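Local coordinates for antisigma-factor antagonist, STAS (Rhodobacter sphaeroides, PDB 3OIZ), which is the STAS domain, probably cytoplasmic, of a SulP-like membrane protein, probably a sulfate or related anion transporter, and may serve it in regulation or protein interaction, at residues E32-A37 against V62-M67. Sequence-based numbering, arbitrary orientation.
Sequences EDFMAA and VQALDM
F34 and M35, successive residues on the short helix 31-36, both reach for A64 on helix 59-74, and with this meeting two helices of the STAS fold pack side by side against its mixed beta-sheet. The case illustrates how nearly parallel helices, here crossing at -22° with segment axes 10.1 Å apart, can be joined where two larger side chains, F34 and M35, close over the small A64, with L65 and M67 flanking it. The phenyl group of F34 swings out with CG anti to the backbone N (chi1 172°), and one side of the ring, CD2 to CZ, spans A64 and L65. F34 CD2 lies 4.0 Å from A64 CB. F34 CE2 stands 3.7 Å from A64 O, which approaches the ring at the edge, near its plane. At the next ring atom, F34 CZ comes to 4.0 Å from L65 CD1. Beyond the two segments, F38 makes an edge-to-face contact with the same ring and F5 of strand 5-11 also touches it, which places F34 in the core between helices and sheet. M35, a selenomethionine, works on the more solvent-accessible flank. Its CG is anti to the carbonyl carbon, and bends at chi2 and chi3 (-70°) carry the selenium across to A64 and turn the terminal SE-CE bond along the second helix. M35 SE thereby rests 3.5 Å from A64 O, an oxygen contacted by both the aromatic edge and the selenium. Farther along, the selenomethionine M67 crosses M35 at about a right angle and turns its own selenium away, leaving M67 CG to meet the terminal methyl CE of M35 at 3.7 Å.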
loop_
_atom_site.group_PDB
_atom_site.type_symbol
_atom_site.label_atom_id
_atom_site.label_comp_id
_atom_site.label_asym_id
_atom_site.label_seq_id
_atom_site.Cartn_x
_atom_site.Cartn_y
_atom_site.Cartn_z
ATOM N N GLU A 32 -3.236 11.434 -1.344
ATOM C CA GLU A 32 -4.477 11.330 -0.559
ATOM C C GLU A 32 -5.371 10.196 -1.078
ATOM O O GLU A 32 -5.949 9.458 -0.295
ATOM C CB GLU A 32 -5.228 12.663 -0.525
ATOM C CG GLU A 32 -4.524 13.778 0.291
ATOM C CD GLU A 32 -5.229 15.149 0.144
ATOM O OE1 GLU A 32 -6.478 15.188 -0.060
ATOM O OE2 GLU A 32 -4.530 16.198 0.230
ATOM N N ASP A 33 -5.429 10.026 -2.398
ATOM C CA ASP A 33 -6.185 8.922 -2.983
ATOM C C ASP A 33 -5.592 7.590 -2.588
ATOM O O ASP A 33 -6.330 6.629 -2.291
ATOM C CB ASP A 33 -6.200 9.048 -4.513
ATOM C CG ASP A 33 -6.607 10.430 -4.969
ATOM O OD1 ASP A 33 -7.786 10.567 -5.296
ATOM O OD2 ASP A 33 -5.764 11.395 -4.989
ATOM N N PHE A 34 -4.255 7.516 -2.588
ATOM C CA PHE A 34 -3.572 6.290 -2.178
ATOM C C PHE A 34 -3.941 5.929 -0.719
ATOM O O PHE A 34 -4.280 4.769 -0.411
ATOM C CB PHE A 34 -2.062 6.483 -2.378
ATOM C CG PHE A 34 -1.239 5.375 -1.831
ATOM C CD1 PHE A 34 -1.004 4.216 -2.586
ATOM C CD2 PHE A 34 -0.654 5.498 -0.571
ATOM C CE1 PHE A 34 -0.216 3.149 -2.047
ATOM C CE2 PHE A 34 0.134 4.474 -0.045
ATOM C CZ PHE A 34 0.371 3.300 -0.775
HETATM N N MSE A 35 -3.839 6.895 0.188
HETATM C CA MSE A 35 -4.207 6.652 1.601
HETATM C C MSE A 35 -5.646 6.165 1.764
HETATM O O MSE A 35 -5.903 5.239 2.546
HETATM C CB MSE A 35 -3.970 7.901 2.476
HETATM C CG MSE A 35 -2.510 8.360 2.527
HETATM SE SE MSE A 35 -1.239 7.023 3.075
HETATM C CE MSE A 35 -1.746 6.895 4.913
ATOM N N ALA A 36 -6.561 6.734 0.977
ATOM C CA ALA A 36 -7.968 6.421 1.086
ATOM C C ALA A 36 -8.287 5.012 0.625
ATOM O O ALA A 36 -9.414 4.517 0.875
ATOM C CB ALA A 36 -8.751 7.396 0.281
ATOM N N ALA A 37 -7.324 4.379 -0.057
ATOM C CA ALA A 37 -7.511 2.993 -0.514
ATOM C C ALA A 37 -7.514 1.948 0.614
ATOM O O ALA A 37 -8.003 0.822 0.426
ATOM C CB ALA A 37 -6.493 2.628 -1.561
ATOM N N VAL A 62 6.841 7.465 -1.618
ATOM C CA VAL A 62 7.493 6.506 -0.668
ATOM C C VAL A 62 6.995 6.755 0.778
ATOM O O VAL A 62 6.631 5.813 1.515
ATOM C CB VAL A 62 9.035 6.648 -0.654
ATOM C CG1 VAL A 62 9.621 5.704 0.379
ATOM C CG2 VAL A 62 9.607 6.334 -2.037
ATOM N N GLN A 63 7.000 8.035 1.179
ATOM C CA GLN A 63 6.592 8.383 2.568
ATOM C C GLN A 63 5.130 8.020 2.799
ATOM O O GLN A 63 4.771 7.644 3.933
ATOM C CB GLN A 63 6.824 9.875 2.774
ATOM C CG GLN A 63 8.317 10.176 2.925
ATOM C CD GLN A 63 8.562 11.668 3.013
ATOM O OE1 GLN A 63 7.858 12.473 2.383
ATOM N NE2 GLN A 63 9.536 12.062 3.815
ATOM N N ALA A 64 4.295 8.110 1.750
ATOM C CA ALA A 64 2.885 7.721 1.868
ATOM C C ALA A 64 2.766 6.221 2.092
ATOM O O ALA A 64 1.973 5.760 2.956
ATOM C CB ALA A 64 2.076 8.178 0.613
ATOM N N LEU A 65 3.538 5.439 1.341
ATOM C CA LEU A 65 3.542 3.984 1.586
ATOM C C LEU A 65 3.993 3.700 3.030
ATOM O O LEU A 65 3.387 2.866 3.753
ATOM C CB LEU A 65 4.464 3.306 0.556
ATOM C CG LEU A 65 4.687 1.793 0.709
ATOM C CD1 LEU A 65 3.376 0.997 0.646
ATOM C CD2 LEU A 65 5.683 1.356 -0.422
ATOM N N ASP A 66 5.053 4.390 3.449
ATOM C CA ASP A 66 5.599 4.182 4.809
ATOM C C ASP A 66 4.515 4.524 5.842
ATOM O O ASP A 66 4.388 3.845 6.882
ATOM C CB ASP A 66 6.806 5.069 5.045
ATOM C CG ASP A 66 8.049 4.623 4.268
ATOM O OD1 ASP A 66 8.066 3.496 3.702
ATOM O OD2 ASP A 66 9.017 5.445 4.226
HETATM N N MSE A 67 3.768 5.598 5.584
HETATM C CA MSE A 67 2.698 6.003 6.490
HETATM C C MSE A 67 1.573 4.963 6.543
HETATM O O MSE A 67 1.024 4.702 7.631
HETATM C CB MSE A 67 2.160 7.402 6.121
HETATM C CG MSE A 67 1.098 7.939 7.083
HETATM SE SE MSE A 67 1.786 8.173 8.885
HETATM C CE MSE A 67 2.653 9.868 8.568
#